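Local coordinates for protein 2-dehydropantoate 2-reductase (Geobacter metallireducens, PDB 3HN2) that probably catalyses the NADPH-dependent reduction of 2-dehydropantoate (ketopantoate) to (R)-pantoate, a step in pantothenate biosynthesis, at residues Met70-Val75 and Thr97-Gln103. Numbering follows the deposited sequence.
Sequences MDLVLV and TQILTLQ
Leu-100 O accepts a hydrogen bond from Val-75 N at 2.7 Å, with an N-H...O angle of 162°, and the CA-H of Leu-74 approaches the same oxygen. Gln-98 O is gripped likewise, by Val-73 N at 3.0 Å and by a CA-H...O contact from Leu-72. In the other direction Gln-98 N, Leu-100 N and Leu-102 N donate to Asp-71 O, Val-73 O and Val-75 O, so five backbone bonds zip the segments in parallel register, the strand axes 4.7 Å apart and turned by 20°. Strands 72-75 and 98-101, joined through helix 85-89, form a beta-alpha-beta unit of the Rossmann-type domain; strand 5-8 flanks the first and strand 121-129 the second. On the face bearing Leu-72, Leu-74 and Leu-100, Leu-74 CD1 lies alongside Leu-100 CD2 at 3.7 Å, while Leu-72 CD1 reaches Leu-100 CB. On the other face of the sheet, Val-73 CG1 lies beside Ile-99 CG1 (3.8 Å), and Val-75 CG2 meets Ile-99 CG2. A chi1 of -172° swings Val-75 CG1 away from the backbone nitrogen and towards the amide end of Gln-103, 3.9 Å from NE2. That amide is fixed from elsewhere: OE1 hydrogen-bonds to Tyr-85 OH and NE2 to Leu-77 O. At the opposite end Thr-97 OG1 sits 2.7 Å from Met-70 O and is hydrogen-bonded to Glu-94 N.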
ATOM      1  N   MET A  70       7.017 -10.482  35.643  1.00 69.97           N
ATOM      2  CA  MET A  70       6.699 -11.068  34.340  1.00 65.84           C
ATOM      3  C   MET A  70       7.979 -11.497  33.613  1.00 64.43           C
ATOM      4  O   MET A  70       9.085 -11.221  34.079  1.00 66.75           O
ATOM      5  CB  MET A  70       5.930 -10.052  33.485  1.00 63.29           C
ATOM      6  CG  MET A  70       4.570  -9.626  34.034  1.00 55.36           C
ATOM      7  SD  MET A  70       3.186 -10.627  33.440  1.00 42.91           S
ATOM      8  CE  MET A  70       3.012 -11.819  34.769  1.00 46.01           C
ATOM      9  N   ASP A  71       7.829 -12.181  32.480  1.00 61.56           N
ATOM     10  CA  ASP A  71       8.968 -12.504  31.617  1.00 61.61           C
ATOM     11  C   ASP A  71       9.173 -11.411  30.573  1.00 57.47           C
ATOM     12  O   ASP A  71      10.303 -11.027  30.266  1.00 53.74           O
ATOM     13  CB  ASP A  71       8.762 -13.851  30.915  1.00 65.16           C
ATOM     14  CG  ASP A  71       8.909 -15.035  31.855  1.00 72.92           C
ATOM     15  OD1 ASP A  71       9.808 -15.014  32.727  1.00 84.70           O
ATOM     16  OD2 ASP A  71       8.125 -15.997  31.709  1.00 73.93           O
ATOM     17  N   LEU A  72       8.061 -10.922  30.035  1.00 54.67           N
ATOM     18  CA  LEU A  72       8.063  -9.904  29.000  1.00 50.62           C
ATOM     19  C   LEU A  72       6.968  -8.884  29.269  1.00 51.23           C
ATOM     20  O   LEU A  72       5.835  -9.252  29.587  1.00 47.57           O
ATOM     21  CB  LEU A  72       7.843 -10.553  27.628  1.00 50.86           C
ATOM     22  CG  LEU A  72       7.647  -9.653  26.402  1.00 49.65           C
ATOM     23  CD1 LEU A  72       8.929  -8.918  26.045  1.00 48.33           C
ATOM     24  CD2 LEU A  72       7.165 -10.469  25.225  1.00 54.13           C
ATOM     25  N   VAL A  73       7.305  -7.601  29.157  1.00 47.10           N
ATOM     26  CA  VAL A  73       6.270  -6.572  29.145  1.00 46.31           C
ATOM     27  C   VAL A  73       6.251  -5.797  27.824  1.00 41.24           C
ATOM     28  O   VAL A  73       7.216  -5.119  27.466  1.00 41.30           O
ATOM     29  CB  VAL A  73       6.288  -5.657  30.420  1.00 51.10           C
ATOM     30  CG1 VAL A  73       7.695  -5.341  30.868  1.00 39.47           C
ATOM     31  CG2 VAL A  73       5.474  -4.377  30.202  1.00 55.35           C
ATOM     32  N   LEU A  74       5.155  -5.959  27.086  1.00 44.10           N
ATOM     33  CA  LEU A  74       4.882  -5.177  25.880  1.00 33.78           C
ATOM     34  C   LEU A  74       4.349  -3.817  26.264  1.00 26.18           C
ATOM     35  O   LEU A  74       3.238  -3.713  26.782  1.00 31.76           O
ATOM     36  CB  LEU A  74       3.819  -5.860  25.031  1.00 40.13           C
ATOM     37  CG  LEU A  74       4.155  -6.425  23.660  1.00 46.28           C
ATOM     38  CD1 LEU A  74       4.802  -7.784  23.807  1.00 52.68           C
ATOM     39  CD2 LEU A  74       2.866  -6.529  22.864  1.00 47.48           C
ATOM     40  N   VAL A  75       5.140  -2.779  26.018  1.00 22.18           N
ATOM     41  CA  VAL A  75       4.687  -1.413  26.212  1.00 29.93           C
ATOM     42  C   VAL A  75       4.032  -0.904  24.911  1.00 42.29           C
ATOM     43  O   VAL A  75       4.674  -0.835  23.860  1.00 43.37           O
ATOM     44  CB  VAL A  75       5.838  -0.493  26.658  1.00 27.29           C
ATOM     45  CG1 VAL A  75       5.311   0.877  27.033  1.00 35.04           C
ATOM     46  CG2 VAL A  75       6.581  -1.102  27.849  1.00 39.02           C
ATOM     47  N   THR A  97      13.371 -10.202  33.459  1.00 66.89           N
ATOM     48  CA  THR A  97      12.260  -9.584  32.739  1.00 64.79           C
ATOM     49  C   THR A  97      12.842  -8.720  31.632  1.00 65.10           C
ATOM     50  O   THR A  97      13.834  -8.018  31.841  1.00 66.23           O
ATOM     51  CB  THR A  97      11.389  -8.686  33.664  1.00 66.59           C
ATOM     52  OG1 THR A  97      11.006  -9.418  34.832  1.00 61.00           O
ATOM     53  CG2 THR A  97      10.126  -8.184  32.948  1.00 70.66           C
ATOM     54  N   GLN A  98      12.239  -8.801  30.452  1.00 63.58           N
ATOM     55  CA  GLN A  98      12.642  -7.958  29.339  1.00 60.85           C
ATOM     56  C   GLN A  98      11.489  -7.096  28.832  1.00 62.92           C
ATOM     57  O   GLN A  98      10.331  -7.514  28.840  1.00 65.67           O
ATOM     58  CB  GLN A  98      13.287  -8.783  28.225  1.00 59.50           C
ATOM     59  CG  GLN A  98      12.711 -10.170  28.036  1.00 66.02           C
ATOM     60  CD  GLN A  98      13.692 -11.114  27.371  1.00 68.08           C
ATOM     61  OE1 GLN A  98      14.432 -10.726  26.464  1.00 56.48           O
ATOM     62  NE2 GLN A  98      13.705 -12.365  27.821  1.00 80.84           N
ATOM     63  N   ILE A  99      11.820  -5.879  28.415  1.00 57.07           N
ATOM     64  CA  ILE A  99      10.820  -4.865  28.110  1.00 55.70           C
ATOM     65  C   ILE A  99      10.788  -4.558  26.610  1.00 54.31           C
ATOM     66  O   ILE A  99      11.796  -4.160  26.020  1.00 56.36           O
ATOM     67  CB  ILE A  99      11.060  -3.586  28.952  1.00 56.56           C
ATOM     68  CG1 ILE A  99      11.207  -3.949  30.438  1.00 59.87           C
ATOM     69  CG2 ILE A  99       9.924  -2.600  28.761  1.00 60.03           C
ATOM     70  CD1 ILE A  99      11.925  -2.925  31.287  1.00 53.40           C
ATOM     71  N   LEU A 100       9.625  -4.764  26.000  1.00 45.59           N
ATOM     72  CA  LEU A 100       9.456  -4.571  24.562  1.00 41.32           C
ATOM     73  C   LEU A 100       8.616  -3.335  24.282  1.00 38.92           C
ATOM     74  O   LEU A 100       7.437  -3.280  24.637  1.00 36.92           O
ATOM     75  CB  LEU A 100       8.833  -5.818  23.920  1.00 45.64           C
ATOM     76  CG  LEU A 100       8.418  -5.883  22.441  1.00 37.21           C
ATOM     77  CD1 LEU A 100       9.499  -5.384  21.516  1.00 33.37           C
ATOM     78  CD2 LEU A 100       8.078  -7.317  22.085  1.00 26.45           C
ATOM     79  N   THR A 101       9.234  -2.344  23.651  1.00 29.48           N
ATOM     80  CA  THR A 101       8.537  -1.114  23.307  1.00 31.94           C
ATOM     81  C   THR A 101       8.069  -1.110  21.829  1.00 35.06           C
ATOM     82  O   THR A 101       8.843  -1.409  20.910  1.00 29.78           O
ATOM     83  CB  THR A 101       9.370   0.130  23.722  1.00 22.77           C
ATOM     84  OG1 THR A 101       8.512   1.260  23.894  1.00 47.85           O
ATOM     85  CG2 THR A 101      10.465   0.456  22.732  1.00 38.08           C
ATOM     86  N   LEU A 102       6.789  -0.814  21.623  1.00 38.57           N
ATOM     87  CA  LEU A 102       6.189  -0.813  20.280  1.00 46.48           C
ATOM     88  C   LEU A 102       5.586   0.536  19.914  1.00 48.31           C
ATOM     89  O   LEU A 102       4.947   0.685  18.871  1.00 48.42           O
ATOM     90  CB  LEU A 102       5.106  -1.887  20.175  1.00 47.06           C
ATOM     91  CG  LEU A 102       5.486  -3.348  19.955  1.00 50.53           C
ATOM     92  CD1 LEU A 102       4.259  -4.211  20.129  1.00 49.52           C
ATOM     93  CD2 LEU A 102       6.080  -3.557  18.583  1.00 39.55           C
ATOM     94  N   GLN A 103       5.802   1.515  20.784  1.00 49.60           N
ATOM     95  CA  GLN A 103       5.254   2.854  20.619  1.00 43.79           C
ATOM     96  C   GLN A 103       5.995   3.664  19.566  1.00 40.60           C
ATOM     97  O   GLN A 103       7.021   3.237  19.046  1.00 38.77           O
ATOM     98  CB  GLN A 103       5.229   3.578  21.967  1.00 47.40           C
ATOM     99  CG  GLN A 103       5.889   2.776  23.085  1.00 49.94           C
ATOM    100  CD  GLN A 103       6.135   3.577  24.343  1.00 45.48           C
ATOM    101  OE1 GLN A 103       7.269   3.699  24.792  1.00 70.53           O
ATOM    102  NE2 GLN A 103       5.074   4.126  24.921  1.00 34.15           N
TER